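Local coordinates for protein beta-L-arabinobiosidase (Bacteroides thetaiotaomicron, PDB 5MQR) that acts as a glycoside hydrolase in the breakdown of complex plant pectin by a gut bacterium, probably cleaving arabinose-containing side chains, at residues Phe626-Met636 and Arg666-Trp677. Numbering follows the deposited sequence.
Sequences FSHYAESFNGM and RNFEEMYYYRWW
Tyr629 drops as a knob into a hole formed by Arg666, Glu669, Glu670 and Tyr673, where helix 627-636 crosses helix 666-677 at -66°, two helices of the helical part of the chain, which carries the MGH1-like glycoside hydrolase family. With CG beside the backbone N and anti to the carbonyl carbon (chi1 -75°), the Tyr629 ring reaches across the groove, and its OH donates to Glu669 OE2 at 2.6 Å, meeting the anti side of a carboxylate that stands nearly perpendicular to the ring. That oxygen takes a second hydrogen bond from a water that also touches His628 NE2, while the guanidinium of Arg666 turns one face to the Tyr629 OH. Tyr673 lies nearly parallel to Tyr629 but slid aside, their CD2 atoms 3.4 Å apart, and meets Phe626 in a similarly displaced pairing; its hydroxyl, set over the rim of the Phe626 ring, is hydrogen-bonded to Phe661 O. Further along, Phe633 and Tyr674 make a T-shaped pair, centroids 5.5 Å apart, the edge of Tyr674 aimed at the face of Phe633. Pro992 also borders this aromatic group. The indole of Trp677 turns one face to Phe633, whose CB sits centrally over it, 3.5 Å from the centroid of the six-membered ring, in a CH-pi contact. A leucine in place of Trp677 would probably strip Phe633 CB of this flat support and leave the Asn634 amide without its indole donor. That donor, Trp677 NE1, reaches Asn634 OD1 at 2.8 Å, the oxygen lying almost in the indole plane, with an N-H...O angle of 148°.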
loop_
_atom_site.group_PDB
_atom_site.type_symbol
_atom_site.label_atom_id
_atom_site.label_comp_id
_atom_site.label_asym_id
_atom_site.label_seq_id
_atom_site.Cartn_x
_atom_site.Cartn_y
_atom_site.Cartn_z
ATOM N N PHE A 626 -10.453 4.572 12.579
ATOM C CA PHE A 626 -11.410 5.678 12.433
ATOM C C PHE A 626 -12.578 5.671 13.428
ATOM O O PHE A 626 -13.369 6.641 13.465
ATOM C CB PHE A 626 -11.900 5.741 10.989
ATOM C CG PHE A 626 -10.779 5.812 10.010
ATOM C CD1 PHE A 626 -10.156 7.027 9.738
ATOM C CD2 PHE A 626 -10.275 4.656 9.429
ATOM C CE1 PHE A 626 -9.066 7.084 8.897
ATOM C CE2 PHE A 626 -9.189 4.714 8.581
ATOM C CZ PHE A 626 -8.592 5.930 8.315
ATOM N N SER A 627 -12.643 4.646 14.275
ATOM C CA SER A 627 -13.741 4.499 15.197
ATOM C C SER A 627 -13.754 5.579 16.256
ATOM O O SER A 627 -14.819 5.834 16.810
ATOM C CB SER A 627 -13.716 3.139 15.888
ATOM O OG SER A 627 -12.491 2.980 16.558
ATOM N N HIS A 628 -12.609 6.216 16.524
ATOM C CA HIS A 628 -12.567 7.397 17.387
ATOM C C HIS A 628 -13.532 8.534 16.965
ATOM O O HIS A 628 -14.000 9.276 17.818
ATOM C CB HIS A 628 -11.139 7.940 17.532
ATOM C CG HIS A 628 -10.588 8.564 16.279
ATOM N ND1 HIS A 628 -10.751 9.897 15.977
ATOM C CD2 HIS A 628 -9.872 8.033 15.257
ATOM C CE1 HIS A 628 -10.160 10.164 14.828
ATOM N NE2 HIS A 628 -9.623 9.047 14.368
ATOM N N TYR A 629 -13.843 8.668 15.680
ATOM C CA TYR A 629 -14.786 9.715 15.232
ATOM C C TYR A 629 -16.160 9.502 15.824
ATOM O O TYR A 629 -16.646 10.381 16.535
ATOM C CB TYR A 629 -14.829 9.844 13.688
ATOM C CG TYR A 629 -13.612 10.537 13.100
ATOM C CD1 TYR A 629 -13.314 11.877 13.409
ATOM C CD2 TYR A 629 -12.755 9.874 12.234
ATOM C CE1 TYR A 629 -12.198 12.535 12.862
ATOM C CE2 TYR A 629 -11.638 10.511 11.685
ATOM C CZ TYR A 629 -11.368 11.841 11.989
ATOM O OH TYR A 629 -10.280 12.450 11.421
ATOM N N ALA A 630 -16.771 8.330 15.578
ATOM C CA ALA A 630 -18.096 8.006 16.165
ATOM C C ALA A 630 -18.111 8.207 17.671
ATOM O O ALA A 630 -19.062 8.792 18.212
ATOM C CB ALA A 630 -18.529 6.586 15.823
ATOM N N GLU A 631 -17.054 7.719 18.331
ATOM C CA GLU A 631 -16.892 7.869 19.778
ATOM C C GLU A 631 -16.883 9.335 20.218
ATOM O O GLU A 631 -17.599 9.696 21.135
ATOM C CB GLU A 631 -15.618 7.157 20.263
ATOM C CG GLU A 631 -15.767 5.631 20.298
ATOM C CD GLU A 631 -14.449 4.868 20.144
ATOM O OE1 GLU A 631 -13.387 5.332 20.645
ATOM O OE2 GLU A 631 -14.469 3.769 19.533
ATOM N N SER A 632 -16.085 10.171 19.556
ATOM C CA SER A 632 -16.091 11.627 19.824
ATOM C C SER A 632 -17.460 12.254 19.566
ATOM O O SER A 632 -17.918 13.041 20.367
ATOM C CB SER A 632 -15.052 12.377 18.976
ATOM O OG SER A 632 -13.747 11.948 19.311
ATOM N N PHE A 633 -18.087 11.915 18.452
ATOM C CA PHE A 633 -19.396 12.480 18.112
ATOM C C PHE A 633 -20.466 12.098 19.152
ATOM O O PHE A 633 -21.290 12.931 19.548
ATOM C CB PHE A 633 -19.842 12.057 16.699
ATOM C CG PHE A 633 -18.841 12.355 15.597
ATOM C CD1 PHE A 633 -17.983 13.479 15.649
ATOM C CD2 PHE A 633 -18.783 11.531 14.480
ATOM C CE1 PHE A 633 -17.093 13.731 14.619
ATOM C CE2 PHE A 633 -17.886 11.786 13.450
ATOM C CZ PHE A 633 -17.031 12.877 13.525
ATOM N N ASN A 634 -20.419 10.853 19.621
ATOM C CA ASN A 634 -21.349 10.389 20.651
ATOM C C ASN A 634 -21.180 11.115 21.996
ATOM O O ASN A 634 -22.147 11.369 22.677
ATOM C CB ASN A 634 -21.210 8.874 20.845
ATOM C CG ASN A 634 -21.688 8.077 19.651
ATOM O OD1 ASN A 634 -22.416 8.576 18.775
ATOM N ND2 ASN A 634 -21.261 6.828 19.589
ATOM N N GLY A 635 -19.943 11.451 22.353
ATOM C CA GLY A 635 -19.614 12.093 23.621
ATOM C C GLY A 635 -19.708 13.610 23.636
ATOM O O GLY A 635 -19.813 14.182 24.705
HETATM N N MSE A 636 -19.708 14.274 22.476
HETATM C CA MSE A 636 -19.544 15.755 22.429
HETATM C C MSE A 636 -20.792 16.552 22.718
HETATM O O MSE A 636 -20.709 17.741 23.048
HETATM C CB MSE A 636 -18.933 16.195 21.091
HETATM C CG MSE A 636 -19.915 16.154 19.924
HETATM SE SE MSE A 636 -18.933 16.405 18.242
HETATM C CE MSE A 636 -20.494 16.168 17.047
ATOM N N ARG A 666 -7.289 17.395 8.581
ATOM C CA ARG A 666 -8.181 16.930 9.632
ATOM C C ARG A 666 -9.651 17.253 9.380
ATOM O O ARG A 666 -10.508 16.411 9.594
ATOM C CB ARG A 666 -7.720 17.498 10.991
ATOM C CG ARG A 666 -8.502 17.031 12.223
ATOM C CD ARG A 666 -8.519 15.493 12.312
ATOM N NE ARG A 666 -9.033 14.994 13.606
ATOM C CZ ARG A 666 -8.682 13.840 14.206
ATOM N NH1 ARG A 666 -7.780 13.011 13.667
ATOM N NH2 ARG A 666 -9.223 13.527 15.389
ATOM N N ASN A 667 -9.953 18.459 8.917
ATOM C CA ASN A 667 -11.360 18.848 8.795
ATOM C C ASN A 667 -12.125 18.024 7.735
ATOM O O ASN A 667 -13.230 17.589 8.003
ATOM C CB ASN A 667 -11.569 20.379 8.674
ATOM C CG ASN A 667 -10.865 21.019 7.473
ATOM O OD1 ASN A 667 -10.226 20.368 6.656
ATOM N ND2 ASN A 667 -10.975 22.333 7.395
ATOM N N PHE A 668 -11.523 17.776 6.574
ATOM C CA PHE A 668 -12.126 16.931 5.540
ATOM C C PHE A 668 -12.401 15.505 6.021
ATOM O O PHE A 668 -13.476 14.930 5.758
ATOM C CB PHE A 668 -11.205 16.834 4.314
ATOM C CG PHE A 668 -11.388 17.928 3.300
ATOM C CD1 PHE A 668 -10.686 19.126 3.405
ATOM C CD2 PHE A 668 -12.218 17.740 2.220
ATOM C CE1 PHE A 668 -10.838 20.130 2.452
ATOM C CE2 PHE A 668 -12.369 18.734 1.251
ATOM C CZ PHE A 668 -11.669 19.925 1.362
ATOM N N GLU A 669 -11.422 14.944 6.710
ATOM C CA GLU A 669 -11.528 13.603 7.215
ATOM C C GLU A 669 -12.633 13.530 8.267
ATOM O O GLU A 669 -13.492 12.673 8.182
ATOM C CB GLU A 669 -10.193 13.111 7.795
ATOM C CG GLU A 669 -10.213 11.625 8.158
ATOM C CD GLU A 669 -8.887 11.122 8.685
ATOM O OE1 GLU A 669 -7.982 10.894 7.849
ATOM O OE2 GLU A 669 -8.751 10.962 9.928
ATOM N N GLU A 670 -12.618 14.448 9.227
ATOM C CA GLU A 670 -13.620 14.490 10.282
ATOM C C GLU A 670 -15.024 14.648 9.706
ATOM O O GLU A 670 -15.944 14.017 10.193
ATOM C CB GLU A 670 -13.340 15.633 11.261
ATOM C CG GLU A 670 -14.351 15.742 12.388
ATOM C CD GLU A 670 -14.004 16.835 13.377
ATOM O OE1 GLU A 670 -13.891 18.018 12.991
ATOM O OE2 GLU A 670 -13.862 16.510 14.559
HETATM N N MSE A 671 -15.166 15.482 8.681
HETATM C CA MSE A 671 -16.490 15.757 8.079
HETATM C C MSE A 671 -16.993 14.557 7.339
HETATM O O MSE A 671 -18.185 14.311 7.310
HETATM C CB MSE A 671 -16.455 16.965 7.144
HETATM C CG MSE A 671 -17.831 17.526 6.805
HETATM SE SE MSE A 671 -18.832 18.052 8.446
HETATM C CE MSE A 671 -17.456 19.204 9.258
ATOM N N TYR A 672 -16.079 13.801 6.725
ATOM C CA TYR A 672 -16.412 12.559 6.082
ATOM C C TYR A 672 -17.143 11.658 7.058
ATOM O O TYR A 672 -18.241 11.189 6.795
ATOM C CB TYR A 672 -15.150 11.861 5.549
ATOM C CG TYR A 672 -15.486 10.605 4.820
ATOM C CD1 TYR A 672 -15.826 10.627 3.480
ATOM C CD2 TYR A 672 -15.512 9.380 5.487
ATOM C CE1 TYR A 672 -16.166 9.461 2.818
ATOM C CE2 TYR A 672 -15.852 8.211 4.827
ATOM C CZ TYR A 672 -16.177 8.259 3.494
ATOM O OH TYR A 672 -16.559 7.098 2.853
ATOM N N TYR A 673 -16.526 11.433 8.203
ATOM C CA TYR A 673 -17.106 10.533 9.189
ATOM C C TYR A 673 -18.332 11.143 9.841
ATOM O O TYR A 673 -19.328 10.433 10.032
ATOM C CB TYR A 673 -16.040 10.044 10.205
ATOM C CG TYR A 673 -15.070 9.134 9.506
ATOM C CD1 TYR A 673 -15.413 7.815 9.207
ATOM C CD2 TYR A 673 -13.848 9.622 9.027
ATOM C CE1 TYR A 673 -14.530 6.994 8.498
ATOM C CE2 TYR A 673 -12.972 8.821 8.319
ATOM C CZ TYR A 673 -13.311 7.517 8.054
ATOM O OH TYR A 673 -12.437 6.747 7.345
ATOM N N TYR A 674 -18.303 12.449 10.123
ATOM C CA TYR A 674 -19.451 13.079 10.744
ATOM C C TYR A 674 -20.738 12.939 9.906
ATOM O O TYR A 674 -21.793 12.654 10.437
ATOM C CB TYR A 674 -19.191 14.562 11.040
ATOM C CG TYR A 674 -20.427 15.297 11.540
ATOM C CD1 TYR A 674 -20.879 15.120 12.835
ATOM C CD2 TYR A 674 -21.160 16.109 10.699
ATOM C CE1 TYR A 674 -22.015 15.754 13.296
ATOM C CE2 TYR A 674 -22.313 16.766 11.148
ATOM C CZ TYR A 674 -22.733 16.578 12.443
ATOM O OH TYR A 674 -23.849 17.228 12.900
ATOM N N ARG A 675 -20.635 13.147 8.609
ATOM C CA ARG A 675 -21.831 13.182 7.763
ATOM C C ARG A 675 -22.419 11.790 7.613
ATOM O O ARG A 675 -23.637 11.661 7.498
ATOM C CB ARG A 675 -21.539 13.814 6.407
ATOM C CG ARG A 675 -21.382 15.344 6.487
ATOM C CD ARG A 675 -22.676 16.057 6.880
ATOM N NE ARG A 675 -23.720 15.786 5.919
ATOM C CZ ARG A 675 -24.127 16.609 4.949
ATOM N NH1 ARG A 675 -23.624 17.844 4.796
ATOM N NH2 ARG A 675 -25.071 16.183 4.117
ATOM N N TRP A 676 -21.572 10.753 7.660
ATOM C CA TRP A 676 -22.124 9.401 7.719
ATOM C C TRP A 676 -22.851 9.152 9.053
ATOM O O TRP A 676 -23.928 8.584 9.054
ATOM C CB TRP A 676 -21.073 8.325 7.503
ATOM C CG TRP A 676 -20.623 8.155 6.114
ATOM C CD1 TRP A 676 -19.328 8.154 5.685
ATOM C CD2 TRP A 676 -21.427 7.915 4.958
ATOM N NE1 TRP A 676 -19.275 7.940 4.332
ATOM C CE2 TRP A 676 -20.544 7.799 3.853
ATOM C CE3 TRP A 676 -22.799 7.827 4.735
ATOM C CZ2 TRP A 676 -20.984 7.588 2.550
ATOM C CZ3 TRP A 676 -23.245 7.603 3.442
ATOM C CH2 TRP A 676 -22.339 7.485 2.361
ATOM N N TRP A 677 -22.236 9.576 10.159
ATOM C CA TRP A 677 -22.782 9.413 11.497
ATOM C C TRP A 677 -24.104 10.170 11.646
ATOM O O TRP A 677 -25.028 9.733 12.333
ATOM C CB TRP A 677 -21.741 9.928 12.511
ATOM C CG TRP A 677 -22.137 9.915 13.961
ATOM C CD1 TRP A 677 -22.000 8.885 14.844
ATOM C CD2 TRP A 677 -22.655 11.003 14.700
ATOM N NE1 TRP A 677 -22.424 9.262 16.088
ATOM C CE2 TRP A 677 -22.833 10.563 16.030
ATOM C CE3 TRP A 677 -23.010 12.309 14.371
ATOM C CZ2 TRP A 677 -23.355 11.383 17.027
ATOM C CZ3 TRP A 677 -23.520 13.128 15.363
ATOM C CH2 TRP A 677 -23.676 12.662 16.679
HETATM O O HOH W 1 -8.138 9.192 11.769
#